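Local coordinates for protein angel homolog 2 (Homo sapiens, PDB 6RW0) that removes 2',3'-cyclic phosphates as a phosphatase of the CCR4 family and probably binds the 3' untranslated regions of mRNA, at residues Leu165-Leu177 and Ala188-Arg202. Numbering follows the deposited sequence.
Sequences LLDRDNVGLVLLL and AICVANTHLLYNPRR
Leu173, Leu175 and Leu177 pair with Asn193, Val191 and Ile189 in an antiparallel beta hairpin of the endonuclease/exonuclease/phosphatase fold. Each pair closes a two-bond ring; Leu175 N reaches Val191 O at 2.8 Å. In the non-hydrogen-bonded pairs between these rings the CA atoms come nearer, and Val174 CA makes a CA-H...O contact with Val191 O. Towards the loops, Thr194 OG1 replaces the backbone donor: it gives its proton to Val171 O at 2.8 Å from above the carbonyl plane.

Apolar packing lines both faces. On the face of Val174 and Leu176, Cys190 SG lies 3.4 Å from Val174 CG1, each branch set anti to its backbone N (chi1 178° and -178°), while helix 203-220 covers Ala192 and Thr194. On the other face Leu177 CD1 meets Val191 CG2; Leu177 also packs on strand 148-157, Val191 on strand 100-107, whose Leu103 and Gln104 hold the Asn193 amide.

Beyond the strands the loops meet through polar groups. Asn170 ND2 makes a weak bond to His195 O; water 5 links that oxygen to Val171 N. Arg168 lays CG against Leu197 CD1 (3.9 Å), and the bends of its chain further out carry NH1 to Asp167 OD1, nearly in the guanidinium plane. An alanine at Arg168 is likely to leave Asp167 without this salt-bridge partner and uncover Leu197 CD1. Arg202, held by Asp204, crosses the Arg168 guanidinium with planes 79° apart; these like charges come within 4.0 Å at NH1; beside them water 2 accepts from both NH1 atoms, weakly from Arg168, and donates to Asp167 OD2 at 2.6 Å.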
loop_
_atom_site.group_PDB
_atom_site.type_symbol
_atom_site.label_atom_id
_atom_site.label_comp_id
_atom_site.label_asym_id
_atom_site.label_seq_id
_atom_site.Cartn_x
_atom_site.Cartn_y
_atom_site.Cartn_z
ATOM N N LEU A 165 -21.595 7.474 2.307
ATOM C CA LEU A 165 -20.760 6.289 2.437
ATOM C C LEU A 165 -19.313 6.652 2.719
ATOM O O LEU A 165 -18.630 5.975 3.501
ATOM C CB LEU A 165 -20.832 5.500 1.128
ATOM C CG LEU A 165 -19.866 4.340 0.949
ATOM C CD1 LEU A 165 -20.158 3.244 1.961
ATOM C CD2 LEU A 165 -19.933 3.749 -0.454
ATOM N N LEU A 166 -18.816 7.685 2.052
ATOM C CA LEU A 166 -17.390 7.990 2.014
ATOM C C LEU A 166 -17.042 9.046 3.059
ATOM O O LEU A 166 -16.565 10.137 2.758
ATOM C CB LEU A 166 -16.996 8.424 0.608
ATOM C CG LEU A 166 -16.968 7.261 -0.383
ATOM C CD1 LEU A 166 -16.869 7.785 -1.813
ATOM C CD2 LEU A 166 -15.831 6.277 -0.112
ATOM N N ASP A 167 -17.250 8.671 4.321
ATOM C CA ASP A 167 -17.073 9.587 5.436
ATOM C C ASP A 167 -15.733 9.427 6.146
ATOM O O ASP A 167 -15.550 10.000 7.226
ATOM C CB ASP A 167 -18.232 9.449 6.433
ATOM C CG ASP A 167 -18.350 8.052 7.035
ATOM O OD1 ASP A 167 -17.456 7.214 6.837
ATOM O OD2 ASP A 167 -19.367 7.792 7.721
ATOM N N ARG A 168 -14.787 8.699 5.562
ATOM C CA ARG A 168 -13.501 8.434 6.193
ATOM C C ARG A 168 -12.376 9.212 5.511
ATOM O O ARG A 168 -12.454 9.544 4.321
ATOM C CB ARG A 168 -13.211 6.929 6.163
ATOM C CG ARG A 168 -14.277 6.070 6.872
ATOM C CD ARG A 168 -14.457 6.505 8.300
ATOM N NE ARG A 168 -14.677 5.424 9.263
ATOM C CZ ARG A 168 -15.849 4.828 9.464
ATOM N NH1 ARG A 168 -16.907 5.181 8.746
ATOM N NH2 ARG A 168 -15.970 3.880 10.385
ATOM N N ASP A 169 -11.313 9.482 6.274
ATOM C CA ASP A 169 -10.284 10.449 5.885
ATOM C C ASP A 169 -9.114 9.869 5.098
ATOM O O ASP A 169 -8.154 10.602 4.806
ATOM C CB ASP A 169 -9.800 11.198 7.123
ATOM C CG ASP A 169 -10.849 12.162 7.644
ATOM O OD1 ASP A 169 -11.390 12.962 6.833
ATOM O OD2 ASP A 169 -11.157 12.089 8.856
ATOM N N ASN A 170 -9.201 8.628 4.655
ATOM C CA ASN A 170 -8.076 8.005 3.977
ATOM C C ASN A 170 -7.814 8.644 2.616
ATOM O O ASN A 170 -8.684 9.289 2.006
ATOM C CB ASN A 170 -8.336 6.514 3.835
ATOM C CG ASN A 170 -8.619 5.862 5.160
ATOM O OD1 ASN A 170 -9.780 5.750 5.570
ATOM N ND2 ASN A 170 -7.558 5.482 5.874
ATOM N N VAL A 171 -6.588 8.434 2.139
ATOM C CA VAL A 171 -6.112 9.049 0.911
ATOM C C VAL A 171 -5.249 8.087 0.099
ATOM O O VAL A 171 -4.834 7.021 0.559
ATOM C CB VAL A 171 -5.310 10.345 1.175
ATOM C CG1 VAL A 171 -6.169 11.421 1.826
ATOM C CG2 VAL A 171 -4.072 10.055 2.040
ATOM N N GLY A 172 -4.976 8.520 -1.133
ATOM C CA GLY A 172 -3.994 7.885 -1.986
ATOM C C GLY A 172 -3.217 8.941 -2.745
ATOM O O GLY A 172 -3.538 10.133 -2.696
ATOM N N LEU A 173 -2.200 8.486 -3.471
ATOM C CA LEU A 173 -1.352 9.390 -4.238
ATOM C C LEU A 173 -0.823 8.624 -5.438
ATOM O O LEU A 173 -0.420 7.466 -5.299
ATOM C CB LEU A 173 -0.197 9.929 -3.393
ATOM C CG LEU A 173 0.699 10.968 -4.062
ATOM C CD1 LEU A 173 -0.033 12.220 -4.453
ATOM C CD2 LEU A 173 1.845 11.296 -3.092
ATOM N N VAL A 174 -0.864 9.253 -6.609
ATOM C CA VAL A 174 -0.415 8.637 -7.855
ATOM C C VAL A 174 0.544 9.605 -8.527
ATOM O O VAL A 174 0.187 10.763 -8.778
ATOM C CB VAL A 174 -1.590 8.303 -8.791
ATOM C CG1 VAL A 174 -1.083 7.633 -10.054
ATOM C CG2 VAL A 174 -2.616 7.422 -8.066
ATOM N N LEU A 175 1.762 9.153 -8.803
ATOM C CA LEU A 175 2.714 9.952 -9.557
ATOM C C LEU A 175 2.902 9.329 -10.930
ATOM O O LEU A 175 2.842 8.107 -11.089
ATOM C CB LEU A 175 4.087 10.031 -8.877
ATOM C CG LEU A 175 4.181 10.562 -7.448
ATOM C CD1 LEU A 175 5.644 10.851 -7.078
ATOM C CD2 LEU A 175 3.326 11.778 -7.192
ATOM N N LEU A 176 3.149 10.171 -11.920
ATOM C CA LEU A 176 3.588 9.710 -13.225
ATOM C C LEU A 176 5.033 10.165 -13.384
ATOM O O LEU A 176 5.318 11.361 -13.266
ATOM C CB LEU A 176 2.701 10.261 -14.332
ATOM C CG LEU A 176 2.959 9.581 -15.676
ATOM C CD1 LEU A 176 2.560 8.105 -15.710
ATOM C CD2 LEU A 176 2.223 10.341 -16.771
ATOM N N LEU A 177 5.922 9.200 -13.577
ATOM C CA LEU A 177 7.380 9.431 -13.602
ATOM C C LEU A 177 7.967 9.080 -14.966
ATOM O O LEU A 177 7.527 8.139 -15.541
ATOM C CB LEU A 177 8.057 8.558 -12.543
ATOM C CG LEU A 177 7.590 8.733 -11.106
ATOM C CD1 LEU A 177 8.360 7.797 -10.201
ATOM C CD2 LEU A 177 7.759 10.160 -10.634
ATOM N N ALA A 188 6.535 6.200 -19.652
ATOM C CA ALA A 188 6.442 6.606 -18.268
ATOM C C ALA A 188 6.069 5.414 -17.394
ATOM O O ALA A 188 5.604 4.377 -17.875
ATOM C CB ALA A 188 5.358 7.672 -18.116
ATOM N N ILE A 189 6.279 5.580 -16.087
ATOM C CA ILE A 189 5.868 4.616 -15.074
ATOM C C ILE A 189 4.924 5.313 -14.106
ATOM O O ILE A 189 5.200 6.426 -13.645
ATOM C CB ILE A 189 7.076 4.029 -14.327
ATOM C CG1 ILE A 189 7.983 3.323 -15.332
ATOM C CG2 ILE A 189 6.622 3.073 -13.228
ATOM C CD1 ILE A 189 9.271 2.853 -14.752
ATOM N N CYS A 190 3.814 4.658 -13.801
ATOM C CA CYS A 190 2.816 5.184 -12.892
ATOM C C CYS A 190 3.001 4.496 -11.549
ATOM O O CYS A 190 2.917 3.269 -11.469
ATOM C CB CYS A 190 1.430 4.884 -13.449
ATOM S SG CYS A 190 0.097 5.428 -12.391
ATOM N N VAL A 191 3.250 5.277 -10.501
ATOM C CA VAL A 191 3.444 4.748 -9.156
ATOM C C VAL A 191 2.303 5.238 -8.281
ATOM O O VAL A 191 2.064 6.450 -8.178
ATOM C CB VAL A 191 4.793 5.180 -8.560
ATOM C CG1 VAL A 191 4.961 4.624 -7.151
ATOM C CG2 VAL A 191 5.939 4.745 -9.449
ATOM N N ALA A 192 1.611 4.302 -7.643
ATOM C CA ALA A 192 0.478 4.604 -6.789
ATOM C C ALA A 192 0.752 4.097 -5.385
ATOM O O ALA A 192 1.469 3.110 -5.195
ATOM C CB ALA A 192 -0.790 3.966 -7.332
ATOM N N ASN A 193 0.188 4.798 -4.399
ATOM C CA ASN A 193 0.363 4.476 -2.990
ATOM C C ASN A 193 -0.922 4.826 -2.257
ATOM O O ASN A 193 -1.558 5.843 -2.554
ATOM C CB ASN A 193 1.553 5.293 -2.468
ATOM C CG ASN A 193 1.909 4.998 -1.017
ATOM O OD1 ASN A 193 1.530 3.977 -0.458
ATOM N ND2 ASN A 193 2.683 5.895 -0.417
ATOM N N THR A 194 -1.309 3.979 -1.305
ATOM C CA THR A 194 -2.482 4.268 -0.498
ATOM C C THR A 194 -2.370 3.580 0.848
ATOM O O THR A 194 -1.520 2.713 1.068
ATOM C CB THR A 194 -3.774 3.857 -1.224
ATOM O OG1 THR A 194 -4.914 4.416 -0.559
ATOM C CG2 THR A 194 -3.964 2.339 -1.245
ATOM N N HIS A 195 -3.278 3.970 1.737
ATOM C CA HIS A 195 -3.474 3.333 3.037
ATOM C C HIS A 195 -4.992 3.301 3.212
ATOM O O HIS A 195 -5.615 4.336 3.471
ATOM C CB HIS A 195 -2.766 4.114 4.132
ATOM C CG HIS A 195 -2.745 3.419 5.454
ATOM N ND1 HIS A 195 -2.132 3.961 6.562
ATOM C CD2 HIS A 195 -3.265 2.235 5.847
ATOM C CE1 HIS A 195 -2.284 3.140 7.587
ATOM N NE2 HIS A 195 -2.952 2.075 7.179
ATOM N N LEU A 196 -5.590 2.129 3.010
ATOM C CA LEU A 196 -7.040 2.005 3.076
ATOM C C LEU A 196 -7.531 1.959 4.521
ATOM O O LEU A 196 -6.790 1.633 5.454
ATOM C CB LEU A 196 -7.522 0.744 2.354
ATOM C CG LEU A 196 -7.197 0.626 0.863
ATOM C CD1 LEU A 196 -7.907 -0.590 0.273
ATOM C CD2 LEU A 196 -7.573 1.895 0.104
ATOM N N LEU A 197 -8.809 2.294 4.694
ATOM C CA LEU A 197 -9.483 2.242 5.987
ATOM C C LEU A 197 -9.180 0.955 6.742
ATOM O O LEU A 197 -9.296 -0.141 6.193
ATOM C CB LEU A 197 -10.991 2.306 5.725
ATOM C CG LEU A 197 -11.887 2.232 6.951
ATOM C CD1 LEU A 197 -11.619 3.444 7.828
ATOM C CD2 LEU A 197 -13.331 2.173 6.549
ATOM N N TYR A 198 -8.865 1.057 8.032
ATOM C CA TYR A 198 -8.591 -0.137 8.845
ATOM C C TYR A 198 -9.893 -0.882 9.180
ATOM O O TYR A 198 -9.879 -2.064 8.954
ATOM C CB TYR A 198 -7.880 0.244 10.146
ATOM C CG TYR A 198 -7.901 -0.880 11.143
ATOM C CD1 TYR A 198 -7.156 -2.015 10.934
ATOM C CD2 TYR A 198 -8.741 -0.854 12.233
ATOM C CE1 TYR A 198 -7.219 -3.089 11.795
ATOM C CE2 TYR A 198 -8.814 -1.917 13.105
ATOM C CZ TYR A 198 -8.049 -3.036 12.889
ATOM O OH TYR A 198 -8.140 -4.089 13.747
ATOM N N ASN A 199 -10.926 -0.168 9.644
ATOM C CA ASN A 199 -12.138 -0.748 10.224
ATOM C C ASN A 199 -12.557 -2.047 9.547
ATOM O O ASN A 199 -13.016 -2.036 8.399
ATOM C CB ASN A 199 -13.240 0.317 10.128
ATOM C CG ASN A 199 -14.424 0.023 11.012
ATOM O OD1 ASN A 199 -15.083 -0.998 10.848
ATOM N ND2 ASN A 199 -14.720 0.931 11.943
ATOM N N PRO A 200 -12.418 -3.191 10.224
ATOM C CA PRO A 200 -12.676 -4.471 9.550
ATOM C C PRO A 200 -14.095 -4.685 9.066
ATOM O O PRO A 200 -14.308 -5.452 8.117
ATOM C CB PRO A 200 -12.302 -5.512 10.617
ATOM C CG PRO A 200 -11.263 -4.834 11.419
ATOM C CD PRO A 200 -11.638 -3.378 11.469
ATOM N N ARG A 201 -15.086 -4.113 9.716
ATOM C CA ARG A 201 -16.493 -4.302 9.303
ATOM C C ARG A 201 -16.777 -3.608 7.967
ATOM O O ARG A 201 -17.573 -4.097 7.239
ATOM C CB ARG A 201 -17.449 -3.795 10.385
ATOM C CG ARG A 201 -18.912 -4.090 10.085
ATOM C CD ARG A 201 -19.851 -3.742 11.227
ATOM N NE ARG A 201 -19.917 -2.321 11.491
ATOM C CZ ARG A 201 -20.996 -1.681 11.889
ATOM N NH1 ARG A 201 -22.179 -2.255 11.824
ATOM N NH2 ARG A 201 -20.897 -0.446 12.330
ATOM N N ARG A 202 -16.152 -2.469 7.710
ATOM C CA ARG A 202 -16.546 -1.615 6.565
ATOM C C ARG A 202 -15.843 -1.940 5.246
ATOM O O ARG A 202 -15.240 -1.066 4.680
ATOM C CB ARG A 202 -16.372 -0.148 6.958
ATOM C CG ARG A 202 -17.191 0.243 8.181
ATOM C CD ARG A 202 -18.667 -0.109 8.067
ATOM N NE ARG A 202 -19.311 0.477 6.907
ATOM C CZ ARG A 202 -19.755 1.715 6.837
ATOM N NH1 ARG A 202 -19.674 2.492 7.896
ATOM N NH2 ARG A 202 -20.265 2.169 5.716
HETATM O O HOH W 1 -20.369 5.108 5.692
HETATM O O HOH W 2 -19.999 5.407 8.493
HETATM O O HOH W 3 -13.006 3.218 11.706
HETATM O O HOH W 4 -7.971 3.847 8.836
HETATM O O HOH W 5 -5.084 6.925 4.067
#